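Local coordinates for protein threonine phosphate decarboxylase-like enzyme (Sulfurospirillum multivorans, PDB 6OUX) that catalyses the pyridoxal phosphate-dependent decarboxylation of L-serine O-phosphate to ethanolamine O-phosphate, a precursor in norcobamide biosynthesis, at residues I112-L115 against L116-E120; P148-E151 against R152-Y155; Y162-F165 against I166-Q170; V239-L242 against S243-F246; A371-R375 against E376-C380. All blocks are in the same frame, centred on the assembly; numbering follows the deposited sequence.

The five contacts follow one another along the chain. Each closes its own short turn, and none nests in or crosses another. Contact 1 ends helix 108-116 ahead of strand 123-128. Contact 2 folds the loop that leaves strand 143-148, and contact 3 is the last part of helix 159-169, which leads to strand 173-177. Contact 4 turns the chain at the end of strand 236-241. These four belong to the part of the fold built on the seven-stranded sheet. Contact 5 joins strand 367-371 of the other sheet to helix 375-388. Contacts 1 and 4 touch directly, with Ile-112 CG1 3.9 Å from Val-239 CG2. Contacts 3 and 5 lie farthest apart, their centres about 41 Å apart.

Contact 1: residues I112-L115 against L116-E120; sequences IQML and LQQEE
Ile-112 and Leu-116 sit one helical turn apart. Their side chains lie side by side and point the same way. The CG2 branch of Ile-112 meets CD1 of Leu-116 at 4.0 Å. This branch is anti to the backbone N, while CG1 (chi1 -66°) takes the place beside that N and leads elsewhere. The backbone supports the pair, since Leu-116 N donates to Ile-112 O at 2.9 Å. The next side chain round the turn is Gln-117. Its chain is extended beyond CG and runs past the carbonyl of Gln-113, with CG 3.2 Å from Gln-113 O. The backbone Gln-117 N donates to Gln-113 O at 3.1 Å, and only weakly to Met-114 O.

Gln-118 behaves differently. A bend at chi2 (-63°) folds it back over the last carbonyls of the helix. Gln-118 CG lies 3.3 Å from Leu-115 O and nearly as close to Met-114 O. Gln-118 N makes a weak bond to Leu-115 O. Bonds to the fourth residue back thus give way to weak bonds to the third. Such a change is common at a helix C-terminus, and with psi 153° at Gln-118 the chain leaves the helical path. With an alanine here the folded-back chain is gone, and the carbonyls of Met-114 and Leu-115 would probably lose their cover on that side.

Beyond the turn, Ile-112 and Leu-115 pack on strands 204-208 and 236-241 of the large sheet. Ile-112 and Leu-116 also touch Tyr-134. Met-114 and Gln-118 rest on Leu-266 of helix 260-266, and Leu-115 also reaches Lys-262 of that helix.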
loop_
_atom_site.group_PDB
_atom_site.type_symbol
_atom_site.label_atom_id
_atom_site.label_comp_id
_atom_site.label_asym_id
_atom_site.label_seq_id
_atom_site.Cartn_x
_atom_site.Cartn_y
_atom_site.Cartn_z
ATOM N N ILE A 112 -13.012 2.355 -2.119
ATOM C CA ILE A 112 -14.165 2.741 -2.929
ATOM C C ILE A 112 -13.845 2.770 -4.420
ATOM O O ILE A 112 -14.651 2.386 -5.235
ATOM C CB ILE A 112 -14.761 4.081 -2.448
ATOM C CG1 ILE A 112 -15.349 3.923 -1.043
ATOM C CG2 ILE A 112 -15.856 4.585 -3.399
ATOM C CD1 ILE A 112 -15.788 5.231 -0.404
ATOM N N GLN A 113 -12.635 3.160 -4.765
ATOM C CA GLN A 113 -12.185 3.103 -6.134
ATOM C C GLN A 113 -12.135 1.688 -6.663
ATOM O O GLN A 113 -12.567 1.496 -7.817
ATOM C CB GLN A 113 -10.855 3.875 -6.291
ATOM C CG GLN A 113 -11.130 5.368 -6.047
ATOM C CD GLN A 113 -9.921 6.295 -5.857
ATOM O OE1 GLN A 113 -10.071 7.542 -5.913
ATOM N NE2 GLN A 113 -8.744 5.723 -5.624
ATOM N N MET A 114 -11.635 0.730 -5.882
ATOM C CA MET A 114 -11.718 -0.738 -6.212
ATOM C C MET A 114 -13.158 -1.210 -6.398
ATOM O O MET A 114 -13.471 -1.839 -7.399
ATOM C CB MET A 114 -10.966 -1.579 -5.186
ATOM C CG MET A 114 -11.145 -3.119 -5.232
ATOM S SD MET A 114 -10.558 -4.017 -3.755
ATOM C CE MET A 114 -12.029 -3.819 -2.744
ATOM N N LEU A 115 -14.067 -0.817 -5.492
ATOM C CA LEU A 115 -15.472 -1.127 -5.648
ATOM C C LEU A 115 -16.103 -0.588 -6.937
ATOM O O LEU A 115 -16.842 -1.292 -7.626
ATOM C CB LEU A 115 -16.263 -0.621 -4.421
ATOM C CG LEU A 115 -15.944 -1.331 -3.096
ATOM C CD1 LEU A 115 -16.659 -0.641 -1.946
ATOM C CD2 LEU A 115 -16.340 -2.796 -3.181
ATOM N N LEU A 116 -15.816 0.660 -7.258
ATOM C CA LEU A 116 -16.476 1.300 -8.375
ATOM C C LEU A 116 -15.914 0.836 -9.723
ATOM O O LEU A 116 -16.593 0.989 -10.753
ATOM C CB LEU A 116 -16.387 2.814 -8.237
ATOM C CG LEU A 116 -17.160 3.474 -7.092
ATOM C CD1 LEU A 116 -17.005 4.988 -7.196
ATOM C CD2 LEU A 116 -18.636 3.180 -7.026
ATOM N N GLN A 117 -14.716 0.266 -9.735
ATOM C CA GLN A 117 -14.131 -0.265 -10.961
ATOM C C GLN A 117 -14.698 -1.645 -11.383
ATOM O O GLN A 117 -14.325 -2.206 -12.404
ATOM C CB GLN A 117 -12.617 -0.459 -10.781
ATOM C CG GLN A 117 -11.770 0.782 -10.867
ATOM C CD GLN A 117 -10.304 0.487 -10.470
ATOM O OE1 GLN A 117 -10.029 -0.334 -9.591
ATOM N NE2 GLN A 117 -9.370 1.148 -11.137
ATOM N N GLN A 118 -15.524 -2.246 -10.570
ATOM C CA GLN A 118 -15.950 -3.603 -10.872
ATOM C C GLN A 118 -16.944 -3.498 -12.029
ATOM O O GLN A 118 -17.617 -2.456 -12.202
ATOM C CB GLN A 118 -16.565 -4.279 -9.635
ATOM C CG GLN A 118 -15.680 -4.249 -8.381
ATOM C CD GLN A 118 -14.355 -5.014 -8.528
ATOM O OE1 GLN A 118 -13.236 -4.433 -8.705
ATOM N NE2 GLN A 118 -14.466 -6.317 -8.433
ATOM N N GLU A 119 -17.055 -4.560 -12.830
ATOM C CA GLU A 119 -17.924 -4.479 -14.017
ATOM C C GLU A 119 -19.428 -4.430 -13.734
ATOM O O GLU A 119 -20.191 -3.874 -14.514
ATOM C CB GLU A 119 -17.552 -5.532 -15.070
ATOM C CG GLU A 119 -17.820 -6.980 -14.704
ATOM C CD GLU A 119 -17.295 -7.936 -15.778
ATOM O OE1 GLU A 119 -16.890 -7.454 -16.876
ATOM O OE2 GLU A 119 -17.281 -9.165 -15.517
ATOM N N GLU A 120 -19.878 -4.922 -12.591
ATOM C CA GLU A 120 -21.310 -4.781 -12.252
ATOM C C GLU A 120 -21.717 -3.334 -12.094
ATOM O O GLU A 120 -22.884 -3.021 -12.183
ATOM C CB GLU A 120 -21.707 -5.467 -10.934
ATOM C CG GLU A 120 -21.030 -6.785 -10.654
ATOM C CD GLU A 120 -19.678 -6.568 -10.011
ATOM O OE1 GLU A 120 -19.651 -6.069 -8.833
ATOM O OE2 GLU A 120 -18.677 -6.874 -10.720
#

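Contact 2: residues P148-E151 against R152-Y155; sequences PLNE and RDDY
Asn-150 O receives two backbone hydrogen bonds from across the contact. Tyr-155 N donates at 2.9 Å and Asp-153 N at 3.0 Å, and the two come from opposite faces of the carbonyl plane. Glu-151 O accepts from Asp-154 N at 2.9 Å. Asn-150 OD1 also accepts a weak bond from Arg-152 N at 3.2 Å, which closes an Asx turn. A water accepts from Asn-150 N and donates to Asp-153 OD2.

The bonds from Tyr-155 to Asn-150 and from Asp-154 to Glu-151 form the paired pattern of a Schellman motif. Asp-154 has the positive phi (59°) that this motif needs. The motif ends a short 3-10 turn in the loop between strand 143-148 and helix 159-169.

Among the charged and flat groups, ND2 of Asn-150 lies over one face of the Arg-152 guanidinium, with amide and guanidinium planes 30° apart. Arg-152 NH2 and Asp-153 OD1 form a long ion pair; the oxygen lies well out of the guanidinium plane, and only the charges interact.

The apolar contacts gather on the Tyr-155 ring. CA of Glu-151 sits over its centre in a CH-pi contact, 3.7 Å from the centroid. CB of Leu-149 comes in at the ring edge, 3.9 Å from Tyr-155 CD1. Three polar ends bond outside the turn: Tyr-155 OH to Glu-364 N, Glu-151 OE2 to Tyr-322 OH and Asp-154 OD1 to Tyr-320 OH.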
loop_
_atom_site.group_PDB
_atom_site.type_symbol
_atom_site.label_atom_id
_atom_site.label_comp_id
_atom_site.label_asym_id
_atom_site.label_seq_id
_atom_site.Cartn_x
_atom_site.Cartn_y
_atom_site.Cartn_z
ATOM N N PRO A 148 -27.352 17.118 -6.007
ATOM C CA PRO A 148 -26.727 18.377 -5.534
ATOM C C PRO A 148 -27.132 18.717 -4.143
ATOM O O PRO A 148 -28.283 18.780 -3.879
ATOM C CB PRO A 148 -27.278 19.424 -6.514
ATOM C CG PRO A 148 -28.604 18.858 -6.939
ATOM C CD PRO A 148 -28.367 17.389 -7.054
ATOM N N LEU A 149 -26.179 18.830 -3.234
ATOM C CA LEU A 149 -26.464 19.388 -1.903
ATOM C C LEU A 149 -26.635 20.886 -2.100
ATOM O O LEU A 149 -25.949 21.495 -2.912
ATOM C CB LEU A 149 -25.298 19.178 -0.948
ATOM C CG LEU A 149 -25.116 17.852 -0.202
ATOM C CD1 LEU A 149 -26.253 16.856 -0.329
ATOM C CD2 LEU A 149 -23.731 17.257 -0.377
ATOM N N ASN A 150 -27.494 21.502 -1.333
ATOM C CA ASN A 150 -27.639 22.912 -1.524
ATOM C C ASN A 150 -27.011 23.758 -0.381
ATOM O O ASN A 150 -27.303 23.568 0.819
ATOM C CB ASN A 150 -29.087 23.170 -1.824
ATOM C CG ASN A 150 -29.484 24.583 -1.603
ATOM O OD1 ASN A 150 -28.943 25.556 -2.199
ATOM N ND2 ASN A 150 -30.477 24.722 -0.735
ATOM N N GLU A 151 -26.149 24.679 -0.802
ATOM C CA GLU A 151 -25.493 25.628 0.093
ATOM C C GLU A 151 -26.481 26.342 1.043
ATOM O O GLU A 151 -26.208 26.510 2.226
ATOM C CB GLU A 151 -24.679 26.640 -0.718
ATOM C CG GLU A 151 -23.759 27.487 0.148
ATOM C CD GLU A 151 -24.392 28.707 0.803
ATOM O OE1 GLU A 151 -25.473 29.157 0.346
ATOM O OE2 GLU A 151 -23.775 29.233 1.768
ATOM N N ARG A 152 -27.647 26.707 0.532
ATOM C CA ARG A 152 -28.687 27.396 1.341
ATOM C C ARG A 152 -29.210 26.589 2.497
ATOM O O ARG A 152 -29.715 27.181 3.409
ATOM C CB ARG A 152 -29.928 27.842 0.504
ATOM C CG ARG A 152 -29.648 28.390 -0.890
ATOM C CD ARG A 152 -30.858 28.442 -1.856
ATOM N NE ARG A 152 -31.719 27.235 -1.878
ATOM C CZ ARG A 152 -32.785 27.034 -1.097
ATOM N NH1 ARG A 152 -33.146 27.945 -0.202
ATOM N NH2 ARG A 152 -33.478 25.901 -1.192
ATOM N N ASP A 153 -29.179 25.250 2.427
ATOM C CA ASP A 153 -29.508 24.393 3.545
ATOM C C ASP A 153 -28.248 23.929 4.283
ATOM O O ASP A 153 -28.249 22.862 4.820
ATOM C CB ASP A 153 -30.239 23.081 3.129
ATOM C CG ASP A 153 -31.300 23.262 2.034
ATOM O OD1 ASP A 153 -32.018 24.269 2.006
ATOM O OD2 ASP A 153 -31.434 22.320 1.196
ATOM N N ASP A 154 -27.173 24.710 4.269
ATOM C CA ASP A 154 -25.927 24.329 4.931
ATOM C C ASP A 154 -25.400 23.003 4.356
ATOM O O ASP A 154 -24.708 22.253 5.059
ATOM C CB ASP A 154 -26.128 24.197 6.476
ATOM C CG ASP A 154 -26.134 25.522 7.211
ATOM O OD1 ASP A 154 -25.570 26.509 6.727
ATOM O OD2 ASP A 154 -26.691 25.548 8.344
ATOM N N TYR A 155 -25.715 22.710 3.071
ATOM C CA TYR A 155 -25.304 21.455 2.446
ATOM C C TYR A 155 -25.864 20.238 3.155
ATOM O O TYR A 155 -25.336 19.135 2.990
ATOM C CB TYR A 155 -23.780 21.334 2.379
ATOM C CG TYR A 155 -23.179 22.408 1.480
ATOM C CD1 TYR A 155 -23.324 22.345 0.084
ATOM C CD2 TYR A 155 -22.508 23.483 2.024
ATOM C CE1 TYR A 155 -22.798 23.287 -0.721
ATOM C CE2 TYR A 155 -21.951 24.430 1.220
ATOM C CZ TYR A 155 -22.122 24.361 -0.164
ATOM O OH TYR A 155 -21.547 25.332 -0.972
HETATM O O HOH W 1 -29.149 20.286 0.495
#

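Contact 3: residues Y162-F165 against I166-Q170; sequences YCQF and IENEQ
Ile-166 lays its CG1 over one face of the Tyr-162 ring, 3.8 Å from the centroid and shifted toward the rim. This is a CH-pi contact one turn along the helix. Ile-166 CD1 lies 3.7 Å from Tyr-162 OH and also touches Phe-165 CD2. A second CH-pi contact repeats the spacing: Glu-169 CG stands over a face of the Phe-165 ring, 4.0 Å from its centroid. Both rings have CG anti to the backbone N (chi1 179° and 174°), a position that swings them forward along the helix toward these later residues.

Regular helical bonds hold the spacing. Ile-166 N donates to Tyr-162 O and Glu-169 N to Phe-165 O, each at 2.9 Å. Just past the end of the helix, Gln-170 has positive phi. Gln-170 NE2 makes a hydrogen bond to Glu-167 O at 2.8 Å, on a lone pair in the carbonyl plane.

Farther out, salt bridges tie Glu-167 to Arg-198 and Glu-169 to Lys-123. Tyr-162 meets Phe-147 edge-to-face and, with Ile-166, packs on strand 173-177. Phe-165 and Glu-169 touch Val-145 of strand 143-148. Helix 159-169 thus lies against strands 143-148 and 173-177, with helix 189-198 beside it.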
loop_
_atom_site.group_PDB
_atom_site.type_symbol
_atom_site.label_atom_id
_atom_site.label_comp_id
_atom_site.label_asym_id
_atom_site.label_seq_id
_atom_site.Cartn_x
_atom_site.Cartn_y
_atom_site.Cartn_z
ATOM N N TYR A 162 -33.474 12.853 -1.728
ATOM C CA TYR A 162 -32.429 11.961 -2.186
ATOM C C TYR A 162 -33.024 10.604 -2.589
ATOM O O TYR A 162 -32.730 10.116 -3.655
ATOM C CB TYR A 162 -31.447 11.758 -1.091
ATOM C CG TYR A 162 -30.347 10.815 -1.485
ATOM C CD1 TYR A 162 -29.326 11.228 -2.349
ATOM C CD2 TYR A 162 -30.341 9.534 -1.023
ATOM C CE1 TYR A 162 -28.306 10.376 -2.691
ATOM C CE2 TYR A 162 -29.331 8.655 -1.373
ATOM C CZ TYR A 162 -28.347 9.060 -2.215
ATOM O OH TYR A 162 -27.370 8.173 -2.567
ATOM N N CYS A 163 -33.863 10.028 -1.734
ATOM C CA CYS A 163 -34.499 8.763 -2.032
ATOM C C CYS A 163 -35.329 8.812 -3.320
ATOM O O CYS A 163 -35.281 7.897 -4.113
ATOM C CB CYS A 163 -35.378 8.343 -0.881
ATOM S SG CYS A 163 -34.401 7.710 0.479
ATOM N N GLN A 164 -36.092 9.883 -3.508
ATOM C CA GLN A 164 -36.868 10.019 -4.716
ATOM C C GLN A 164 -35.966 10.110 -5.983
ATOM O O GLN A 164 -36.260 9.532 -7.023
ATOM C CB GLN A 164 -37.751 11.253 -4.609
ATOM C CG GLN A 164 -38.688 11.378 -5.770
ATOM C CD GLN A 164 -39.589 10.148 -5.889
ATOM O OE1 GLN A 164 -39.490 9.368 -6.849
ATOM N NE2 GLN A 164 -40.404 9.931 -4.899
ATOM N N PHE A 165 -34.862 10.839 -5.852
ATOM C CA PHE A 165 -33.849 10.925 -6.858
ATOM C C PHE A 165 -33.294 9.520 -7.202
ATOM O O PHE A 165 -33.170 9.172 -8.394
ATOM C CB PHE A 165 -32.721 11.848 -6.387
ATOM C CG PHE A 165 -31.561 11.894 -7.310
ATOM C CD1 PHE A 165 -31.661 12.575 -8.519
ATOM C CD2 PHE A 165 -30.388 11.241 -7.007
ATOM C CE1 PHE A 165 -30.589 12.598 -9.411
ATOM C CE2 PHE A 165 -29.302 11.267 -7.873
ATOM C CZ PHE A 165 -29.402 11.949 -9.077
ATOM N N ILE A 166 -32.934 8.757 -6.167
ATOM C CA ILE A 166 -32.453 7.386 -6.368
ATOM C C ILE A 166 -33.566 6.481 -7.019
ATOM O O ILE A 166 -33.290 5.663 -7.906
ATOM C CB ILE A 166 -31.892 6.757 -5.051
ATOM C CG1 ILE A 166 -30.699 7.562 -4.512
ATOM C CG2 ILE A 166 -31.454 5.300 -5.296
ATOM C CD1 ILE A 166 -29.590 7.781 -5.501
ATOM N N GLU A 167 -34.789 6.632 -6.590
ATOM C CA GLU A 167 -35.889 5.864 -7.208
ATOM C C GLU A 167 -36.024 6.213 -8.694
ATOM O O GLU A 167 -36.087 5.321 -9.553
ATOM C CB GLU A 167 -37.184 6.113 -6.449
ATOM C CG GLU A 167 -37.260 5.344 -5.149
ATOM C CD GLU A 167 -38.320 5.891 -4.205
ATOM O OE1 GLU A 167 -38.896 6.971 -4.510
ATOM O OE2 GLU A 167 -38.550 5.270 -3.130
ATOM N N ASN A 168 -36.015 7.502 -9.011
ATOM C CA ASN A 168 -36.044 7.939 -10.417
ATOM C C ASN A 168 -34.877 7.429 -11.266
ATOM O O ASN A 168 -35.043 6.954 -12.397
ATOM C CB ASN A 168 -36.027 9.462 -10.460
ATOM C CG ASN A 168 -37.275 10.068 -9.877
ATOM O OD1 ASN A 168 -38.237 9.378 -9.541
ATOM N ND2 ASN A 168 -37.273 11.357 -9.768
ATOM N N GLU A 169 -33.670 7.507 -10.732
ATOM C CA GLU A 169 -32.516 7.207 -11.539
ATOM C C GLU A 169 -32.176 5.739 -11.629
ATOM O O GLU A 169 -31.503 5.333 -12.567
ATOM C CB GLU A 169 -31.276 7.961 -11.029
ATOM C CG GLU A 169 -31.270 9.454 -11.228
ATOM C CD GLU A 169 -31.065 9.905 -12.675
ATOM O OE1 GLU A 169 -30.445 9.199 -13.472
ATOM O OE2 GLU A 169 -31.586 10.971 -13.010
ATOM N N GLN A 170 -32.562 4.948 -10.629
ATOM C CA GLN A 170 -32.225 3.496 -10.582
ATOM C C GLN A 170 -30.759 3.180 -10.789
ATOM O O GLN A 170 -30.440 2.390 -11.580
ATOM C CB GLN A 170 -33.111 2.698 -11.585
ATOM C CG GLN A 170 -34.593 2.755 -11.233
ATOM C CD GLN A 170 -34.923 1.985 -9.945
ATOM O OE1 GLN A 170 -34.468 0.859 -9.799
ATOM N NE2 GLN A 170 -35.725 2.568 -9.041
#

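Contact 4: residues V239-L242 against S243-F246; sequences VKSL and SKDF
Lys-240 runs extended from its backbone and turns only at chi4 (-61°), which brings NZ round toward Asp-245. Asp-245 has chi1 56°, with CG between its own N and carbonyl carbon, a torsion that points the carboxylate back toward Lys-240. The two meet at about a right angle in a buried salt bridge. NZ donates to the syn lone pair of OD2, with Lys-240 NZ and Asp-245 OD2 2.6 Å apart. Lys-240 NZ also donates a hydrogen bond to Ser-241 O at 3.3 Å. The other carboxylate oxygen, Asp-245 OD1, accepts from Phe-246 N at 2.7 Å, so both of its oxygens have partners.

Ser-241 OG accepts from Ser-243 N at 2.9 Å and from Lys-244 N at 3.2 Å. The first bond makes an ST turn at the end of strand 236-241. In the class I and II aminotransferase family, the loop after this strand carries the lysine that holds pyridoxal phosphate. By its position, Lys-244 is probably that lysine.

Leu-242 and Phe-246 lie side by side and point the same way. CD2 of Leu-242 touches CE2 of Phe-246 at 3.7 Å. The Phe-246 ring also stacks with Phe-286. Ser-243 OG is hydrogen-bonded to Val-251 O and Leu-253 N.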
loop_
_atom_site.group_PDB
_atom_site.type_symbol
_atom_site.label_atom_id
_atom_site.label_comp_id
_atom_site.label_asym_id
_atom_site.label_seq_id
_atom_site.Cartn_x
_atom_site.Cartn_y
_atom_site.Cartn_z
ATOM N N VAL A 239 -17.377 1.543 4.587
ATOM C CA VAL A 239 -15.960 1.757 4.384
ATOM C C VAL A 239 -15.458 2.785 5.397
ATOM O O VAL A 239 -16.158 3.760 5.671
ATOM C CB VAL A 239 -15.689 2.312 2.944
ATOM C CG1 VAL A 239 -14.226 2.500 2.758
ATOM C CG2 VAL A 239 -16.176 1.394 1.866
ATOM N N LYS A 240 -14.239 2.601 5.907
ATOM C CA LYS A 240 -13.728 3.472 6.997
ATOM C C LYS A 240 -12.205 3.505 6.986
ATOM O O LYS A 240 -11.549 2.470 7.008
ATOM C CB LYS A 240 -14.264 3.016 8.367
ATOM C CG LYS A 240 -13.792 3.884 9.499
ATOM C CD LYS A 240 -14.622 3.803 10.770
ATOM C CE LYS A 240 -14.122 4.824 11.765
ATOM N NZ LYS A 240 -12.706 4.494 12.083
ATOM N N SER A 241 -11.665 4.720 6.967
ATOM C CA SER A 241 -10.277 4.953 7.168
ATOM C C SER A 241 -9.927 4.562 8.587
ATOM O O SER A 241 -10.728 4.698 9.495
ATOM C CB SER A 241 -9.936 6.400 6.870
ATOM O OG SER A 241 -8.611 6.664 7.305
ATOM N N LEU A 242 -8.753 4.002 8.770
ATOM C CA LEU A 242 -8.158 3.944 10.120
ATOM C C LEU A 242 -7.085 5.010 10.364
ATOM O O LEU A 242 -6.603 5.116 11.489
ATOM C CB LEU A 242 -7.592 2.560 10.402
ATOM C CG LEU A 242 -8.619 1.438 10.430
ATOM C CD1 LEU A 242 -7.894 0.094 10.424
ATOM C CD2 LEU A 242 -9.510 1.567 11.666
ATOM N N SER A 243 -6.799 5.846 9.370
ATOM C CA SER A 243 -5.726 6.862 9.430
ATOM C C SER A 243 -6.184 8.283 9.864
ATOM O O SER A 243 -5.480 9.018 10.565
ATOM C CB SER A 243 -4.959 6.812 8.074
ATOM O OG SER A 243 -4.469 5.429 7.833
ATOM N N LYS A 244 -7.399 8.658 9.547
ATOM C CA LYS A 244 -7.830 10.005 9.886
ATOM C C LYS A 244 -8.408 10.191 11.295
ATOM O O LYS A 244 -8.731 11.333 11.688
ATOM C CB LYS A 244 -8.798 10.501 8.831
ATOM C CG LYS A 244 -8.125 10.551 7.467
ATOM C CD LYS A 244 -9.127 10.639 6.340
ATOM C CE LYS A 244 -8.432 10.361 5.023
ATOM N NZ LYS A 244 -9.174 11.039 3.926
ATOM N N ASP A 245 -8.553 9.094 12.042
ATOM C CA ASP A 245 -9.037 9.165 13.428
ATOM C C ASP A 245 -7.992 8.590 14.391
ATOM O O ASP A 245 -7.501 9.307 15.268
ATOM C CB ASP A 245 -10.464 8.576 13.581
ATOM C CG ASP A 245 -10.608 7.126 13.088
ATOM O OD1 ASP A 245 -9.633 6.470 12.676
ATOM O OD2 ASP A 245 -11.741 6.629 13.108
ATOM N N PHE A 246 -7.613 7.320 14.223
ATOM C CA PHE A 246 -6.493 6.756 15.022
ATOM C C PHE A 246 -5.171 7.442 14.634
ATOM O O PHE A 246 -4.161 7.216 15.287
ATOM C CB PHE A 246 -6.376 5.236 14.897
ATOM C CG PHE A 246 -7.592 4.477 15.388
ATOM C CD1 PHE A 246 -7.762 4.194 16.748
ATOM C CD2 PHE A 246 -8.572 4.025 14.494
ATOM C CE1 PHE A 246 -8.880 3.488 17.194
ATOM C CE2 PHE A 246 -9.675 3.315 14.939
ATOM C CZ PHE A 246 -9.834 3.047 16.289
HETATM O O HOH W 2 -10.412 7.804 9.832
#

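Contact 5: residues A371-R375 against E376-C380; sequences AGRTR and EENNC
Asn-378 N donates almost straight to Thr-374 O at 2.8 Å, and Asn-379 N to Arg-375 O at 3.1 Å, as the first turn of helix 375-388 forms. The side chain of Asn-378 folds back along the incoming loop. Its OD1 accepts from Arg-373 N at 2.8 Å (N-H...O 156°), a little tilted from the amide plane. Asn-378 ND2 bonds to Glu-305 OE2 of helix 289-314; toward the loop it has a weak bond to Arg-373 O and a water that bridges to that oxygen.

Thr-374 is the N-cap. With chi1 62°, OG1 lies between the backbone N and the carbonyl carbon and faces the helix start. There it takes a weak capping bond from Glu-377 N at 3.3 Å. The cap ends the loop that leads here from strand 367-371.

With an alanine in place of Asn-378, Arg-373 N loses its acceptor and Glu-305 a donor, and the loop would probably be freer to shift against the helix.

Glu-377 slants across Arg-373. Its OE2 lies 3.3 Å from Arg-373 CB and near the plane of the guanidinium, 4.1 Å from Arg-373 NE. The opposite charges are close but do not form a salt bridge. Arg-373 and Glu-377 both touch Ile-45 of strand 45-46.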
loop_
_atom_site.group_PDB
_atom_site.type_symbol
_atom_site.label_atom_id
_atom_site.label_comp_id
_atom_site.label_asym_id
_atom_site.label_seq_id
_atom_site.Cartn_x
_atom_site.Cartn_y
_atom_site.Cartn_z
ATOM N N ALA A 371 -8.662 21.917 9.143
ATOM C CA ALA A 371 -8.655 20.747 10.013
ATOM C C ALA A 371 -8.486 21.199 11.460
ATOM O O ALA A 371 -7.696 22.122 11.729
ATOM C CB ALA A 371 -7.496 19.845 9.640
ATOM N N GLY A 372 -9.167 20.566 12.389
ATOM C CA GLY A 372 -9.106 20.957 13.787
ATOM C C GLY A 372 -7.813 20.419 14.330
ATOM O O GLY A 372 -7.444 19.273 14.007
ATOM N N ARG A 373 -7.053 21.286 15.015
ATOM C CA ARG A 373 -5.767 20.896 15.616
ATOM C C ARG A 373 -5.837 20.809 17.167
ATOM O O ARG A 373 -6.907 20.541 17.739
ATOM C CB ARG A 373 -4.664 21.859 15.143
ATOM C CG ARG A 373 -4.521 21.988 13.646
ATOM C CD ARG A 373 -4.676 20.708 12.861
ATOM N NE ARG A 373 -3.660 19.729 13.183
ATOM C CZ ARG A 373 -3.780 18.423 12.941
ATOM N NH1 ARG A 373 -4.883 17.911 12.322
ATOM N NH2 ARG A 373 -2.785 17.621 13.314
ATOM N N THR A 374 -4.719 21.042 17.841
ATOM C CA THR A 374 -4.713 21.079 19.272
ATOM C C THR A 374 -5.334 22.423 19.681
ATOM O O THR A 374 -5.445 23.364 18.849
ATOM C CB THR A 374 -3.260 21.006 19.829
ATOM O OG1 THR A 374 -2.510 22.142 19.383
ATOM C CG2 THR A 374 -2.533 19.722 19.369
ATOM N N ARG A 375 -5.630 22.567 20.967
ATOM C CA ARG A 375 -6.180 23.812 21.478
ATOM C C ARG A 375 -5.292 24.998 21.176
ATOM O O ARG A 375 -5.808 26.032 20.790
ATOM C CB ARG A 375 -6.572 23.759 22.978
ATOM C CG ARG A 375 -7.378 25.002 23.434
ATOM C CD ARG A 375 -7.599 25.124 24.935
ATOM N NE ARG A 375 -8.380 23.994 25.422
ATOM C CZ ARG A 375 -7.971 23.098 26.331
ATOM N NH1 ARG A 375 -6.773 23.196 26.929
ATOM N NH2 ARG A 375 -8.767 22.088 26.641
ATOM N N GLU A 376 -3.971 24.852 21.370
ATOM C CA GLU A 376 -3.034 25.952 21.138
ATOM C C GLU A 376 -3.014 26.364 19.663
ATOM O O GLU A 376 -3.059 27.538 19.325
ATOM C CB GLU A 376 -1.611 25.558 21.578
ATOM C CG GLU A 376 -1.119 26.370 22.777
ATOM C CD GLU A 376 -0.096 25.601 23.604
ATOM O OE1 GLU A 376 1.105 25.993 23.588
ATOM O OE2 GLU A 376 -0.512 24.602 24.265
ATOM N N GLU A 377 -2.976 25.364 18.796
ATOM C CA GLU A 377 -2.963 25.619 17.373
ATOM C C GLU A 377 -4.287 26.238 16.927
ATOM O O GLU A 377 -4.280 27.178 16.108
ATOM C CB GLU A 377 -2.603 24.351 16.616
ATOM C CG GLU A 377 -1.146 23.959 16.830
ATOM C CD GLU A 377 -0.735 22.745 16.068
ATOM O OE1 GLU A 377 0.384 22.668 15.598
ATOM O OE2 GLU A 377 -1.508 21.806 16.018
ATOM N N ASN A 378 -5.417 25.747 17.417
ATOM C CA ASN A 378 -6.686 26.338 17.057
ATOM C C ASN A 378 -6.727 27.789 17.442
ATOM O O ASN A 378 -7.227 28.592 16.680
ATOM C CB ASN A 378 -7.893 25.587 17.639
ATOM C CG ASN A 378 -8.062 24.177 17.007
ATOM O OD1 ASN A 378 -7.518 23.918 15.935
ATOM N ND2 ASN A 378 -8.674 23.281 17.713
ATOM N N ASN A 379 -6.175 28.145 18.614
ATOM C CA ASN A 379 -6.234 29.535 19.058
ATOM C C ASN A 379 -5.481 30.414 18.063
ATOM O O ASN A 379 -5.974 31.480 17.702
ATOM C CB ASN A 379 -5.670 29.636 20.486
ATOM C CG ASN A 379 -5.938 30.982 21.142
ATOM O OD1 ASN A 379 -7.088 31.422 21.278
ATOM N ND2 ASN A 379 -4.852 31.655 21.585
ATOM N N CYS A 380 -4.316 29.948 17.609
ATOM C CA CYS A 380 -3.505 30.656 16.628
ATOM C C CYS A 380 -4.257 30.872 15.293
ATOM O O CYS A 380 -4.232 31.935 14.682
ATOM C CB CYS A 380 -2.202 29.879 16.331
ATOM S SG CYS A 380 -1.022 29.870 17.726
HETATM O O HOH W 3 -9.594 20.316 17.309
#